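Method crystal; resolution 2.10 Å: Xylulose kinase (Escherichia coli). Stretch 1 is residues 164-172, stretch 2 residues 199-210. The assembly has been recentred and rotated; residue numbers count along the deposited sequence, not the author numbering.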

# COMPACT_ATOMS: atom_id res chain seq x y z
N PHE A 164 14.29 32.54 -38.31
CA PHE A 164 14.74 32.04 -37.02
C PHE A 164 14.27 32.97 -35.91
O PHE A 164 14.85 34.02 -35.71
CB PHE A 164 16.27 31.93 -36.95
CG PHE A 164 16.88 31.04 -38.00
CD1 PHE A 164 17.20 31.54 -39.25
CD2 PHE A 164 17.16 29.72 -37.74
CE1 PHE A 164 17.76 30.73 -40.20
CE2 PHE A 164 17.72 28.91 -38.70
CZ PHE A 164 18.02 29.42 -39.92
N ALA A 165 13.24 32.57 -35.18
CA ALA A 165 12.68 33.41 -34.15
C ALA A 165 12.01 32.65 -33.01
O ALA A 165 11.47 31.58 -33.21
CB ALA A 165 11.73 34.40 -34.74
N SER A 166 12.07 33.22 -31.82
CA SER A 166 11.29 32.74 -30.69
C SER A 166 10.62 33.87 -29.90
O SER A 166 10.82 35.02 -30.19
CB SER A 166 12.16 31.88 -29.77
OG SER A 166 11.38 31.12 -28.89
N ASP A 167 9.87 33.46 -28.89
CA ASP A 167 9.27 34.38 -27.95
C ASP A 167 9.89 34.27 -26.56
O ASP A 167 10.53 33.31 -26.25
CB ASP A 167 7.77 34.18 -27.89
CG ASP A 167 7.37 33.03 -27.03
OD1 ASP A 167 6.94 33.26 -25.91
OD2 ASP A 167 7.46 31.85 -27.39
N MET A 168 9.64 35.27 -25.73
CA MET A 168 10.23 35.36 -24.40
C MET A 168 9.84 34.21 -23.44
O MET A 168 10.60 33.81 -22.59
CB MET A 168 9.93 36.71 -23.77
CG MET A 168 10.45 37.90 -24.57
SD MET A 168 12.23 37.96 -24.71
CE MET A 168 12.42 39.45 -25.63
N SER A 169 8.63 33.70 -23.58
CA SER A 169 8.15 32.63 -22.73
C SER A 169 8.80 31.29 -23.02
O SER A 169 9.13 30.58 -22.10
CB SER A 169 6.62 32.54 -22.75
OG SER A 169 6.13 31.87 -23.89
N ASP A 170 8.96 30.97 -24.29
CA ASP A 170 9.65 29.76 -24.67
C ASP A 170 11.16 29.89 -24.43
O ASP A 170 11.79 29.00 -23.90
CB ASP A 170 9.36 29.44 -26.15
CG ASP A 170 8.88 27.99 -26.36
OD1 ASP A 170 8.69 27.63 -27.54
OD2 ASP A 170 8.69 27.17 -25.46
N ALA A 171 11.71 31.04 -24.82
CA ALA A 171 13.12 31.34 -24.65
C ALA A 171 13.56 31.28 -23.19
O ALA A 171 14.66 30.84 -22.91
CB ALA A 171 13.46 32.67 -25.26
N ALA A 172 12.72 31.72 -22.28
CA ALA A 172 13.02 31.65 -20.87
C ALA A 172 13.32 30.21 -20.45
O ALA A 172 14.15 29.98 -19.59
CB ALA A 172 11.90 32.21 -20.07
N MET A 199 21.53 31.38 -31.50
CA MET A 199 20.15 31.54 -31.05
C MET A 199 19.27 32.25 -32.09
O MET A 199 19.75 33.06 -32.86
CB MET A 199 20.10 32.35 -29.77
CG MET A 199 20.98 31.86 -28.65
SD MET A 199 20.33 30.41 -27.82
CE MET A 199 21.42 29.20 -28.49
N PRO A 200 17.97 31.95 -32.07
CA PRO A 200 16.99 32.74 -32.80
C PRO A 200 16.89 34.17 -32.27
O PRO A 200 17.28 34.44 -31.16
CB PRO A 200 15.69 31.99 -32.53
CG PRO A 200 15.88 31.40 -31.23
CD PRO A 200 17.31 31.01 -31.16
N ALA A 201 16.37 35.06 -33.10
CA ALA A 201 15.90 36.36 -32.66
C ALA A 201 14.73 36.28 -31.68
O ALA A 201 13.87 35.43 -31.80
CB ALA A 201 15.54 37.20 -33.85
N LEU A 202 14.73 37.16 -30.70
CA LEU A 202 13.72 37.15 -29.65
C LEU A 202 12.63 38.18 -29.91
O LEU A 202 12.93 39.29 -30.30
CB LEU A 202 14.34 37.40 -28.29
CG LEU A 202 15.32 36.34 -27.77
CD1 LEU A 202 16.18 36.89 -26.67
CD2 LEU A 202 14.58 35.10 -27.33
N TYR A 203 11.41 37.78 -29.69
CA TYR A 203 10.28 38.68 -29.77
C TYR A 203 9.39 38.52 -28.55
O TYR A 203 9.54 37.58 -27.80
CB TYR A 203 9.47 38.40 -31.04
CG TYR A 203 10.17 38.69 -32.34
CD1 TYR A 203 11.24 37.93 -32.76
CD2 TYR A 203 9.76 39.73 -33.15
CE1 TYR A 203 11.87 38.19 -33.96
CE2 TYR A 203 10.38 39.99 -34.34
CZ TYR A 203 11.44 39.23 -34.75
OH TYR A 203 12.05 39.50 -35.94
N GLU A 204 8.46 39.44 -28.37
CA GLU A 204 7.31 39.20 -27.51
C GLU A 204 6.25 38.38 -28.22
O GLU A 204 6.18 38.39 -29.43
CB GLU A 204 6.74 40.51 -27.00
CG GLU A 204 7.74 41.41 -26.30
CD GLU A 204 8.15 40.90 -24.93
OE1 GLU A 204 7.47 40.04 -24.38
OE2 GLU A 204 9.15 41.39 -24.41
N GLY A 205 5.45 37.65 -27.46
CA GLY A 205 4.51 36.70 -28.02
C GLY A 205 3.61 37.26 -29.09
O GLY A 205 3.26 36.57 -30.03
N SER A 206 3.25 38.53 -28.95
CA SER A 206 2.20 39.16 -29.74
C SER A 206 2.75 39.90 -30.95
O SER A 206 2.00 40.51 -31.70
CB SER A 206 1.39 40.12 -28.86
OG SER A 206 2.23 40.87 -28.02
N GLU A 207 4.05 39.83 -31.14
CA GLU A 207 4.74 40.47 -32.25
C GLU A 207 4.90 39.54 -33.46
O GLU A 207 5.00 38.34 -33.32
CB GLU A 207 6.11 40.98 -31.79
CG GLU A 207 6.04 42.10 -30.78
CD GLU A 207 7.40 42.49 -30.21
OE1 GLU A 207 7.47 43.50 -29.50
OE2 GLU A 207 8.38 41.79 -30.48
N ILE A 208 4.93 40.14 -34.65
CA ILE A 208 5.10 39.40 -35.89
C ILE A 208 6.56 39.09 -36.21
O ILE A 208 7.42 39.94 -36.13
CB ILE A 208 4.43 40.17 -37.04
CG1 ILE A 208 2.95 40.39 -36.74
CG2 ILE A 208 4.60 39.48 -38.36
CD1 ILE A 208 2.17 40.88 -37.90
N THR A 209 6.83 37.84 -36.55
CA THR A 209 8.18 37.39 -36.82
C THR A 209 8.44 37.21 -38.30
O THR A 209 9.56 36.99 -38.72
CB THR A 209 8.47 36.09 -36.08
OG1 THR A 209 7.55 35.09 -36.52
CG2 THR A 209 8.19 36.24 -34.62
N GLY A 210 7.39 37.29 -39.09
CA GLY A 210 7.45 36.99 -40.50
C GLY A 210 6.10 36.62 -41.05
O GLY A 210 5.07 36.99 -40.50

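Parallel strands pair by a staggered ladder in which one residue of a strand bonds to two residues of its neighbour, and side chains then sort alternately onto the two faces of the sheet. The contact between residues 164-172 and 199-210 of this xylulose kinase is a compact example, extended by a helix that begins directly after the first strand.

The backbone hydrogen bonds carry the pairing. Ala 201 N donates to Phe 164 O at 3.2 Å, and Ala 201 O accepts from Ser 166 N at 2.9 Å, so Ala 201 bonds to the residues before and after its bridge partner, Ala 165. The ladder then advances as Tyr 203 N donates to Ser 166 O, again at 2.9 Å. A further rung, from Met 168 N to Tyr 203 O at 3.1 Å, is weak, with an N-H...O angle of only 124°; it falls where the chain leaves the strand and enters the helix. The strand directions differ by 35°, a parallel arrangement with appreciable twist.

Between these rungs, the same carbonyls receive CA-H...O contacts. Ala 165 CA lies 3.3 Å from Ala 201 O, and Asp 167 CA lies 3.2 Å from Tyr 203 O. Ala 201 O thus meets an amide and an alpha carbon of the facing strand, while Tyr 203 O meets the alpha carbon of the last strand residue and, weakly, the amide of the first helical one, an arrangement typical of close backbone packing in sheets.

Apolar packing follows the alternation of side chains. Ala 165, Asp 167, Ala 201 and Tyr 203 share one face of the sheet, where Ala 165 CB approaches Tyr 203 CE1 at 3.9 Å and meets Thr 209 CB at the same distance. The small methyl thus touches both the tyrosine ring and a residue from the later strand of the second stretch. Ser 166 and Leu 202 occupy the other face. Here the helix adds to the contact: Ala 171 CB comes within 3.4 Å of Leu 202 CD2, a tight approach, while Met 168 CE reaches Leu 202 CB at 3.9 Å. Leu 202 thus pairs with Ser 166 in the sheet, through the bonds of its neighbours Ala 201 and Tyr 203, and its side chain packs against Met 168 and Ala 171 of the helix. Just ahead of the second strand, Pro 200 packs against the first through its ring, with its CB 3.7 Å from Ala 165 N and its CG 4.0 Å from Ser 166 CB.

Capping and turn bonds organise the ends of these segments. Asp 167 occupies the helix N-cap: its OD1 accepts from Ser 169 N at 2.9 Å and, weakly, from Asp 170 N at 3.5 Å, satisfying amides that lack a preceding helical turn. Ser 169 OG also donates to Asp 167 OD1, at 2.6 Å. Beyond the second strand, a type I turn from Glu 204 to Glu 207 is closed by Glu 207 N donating to Glu 204 O at 3.1 Å; in return, Glu 204 N donates to Glu 207 OE2 at 3.2 Å. Gly 205, within this turn, brings its CA to 4.1 Å from Asp 167 CB, so the turn also borders the capping residue.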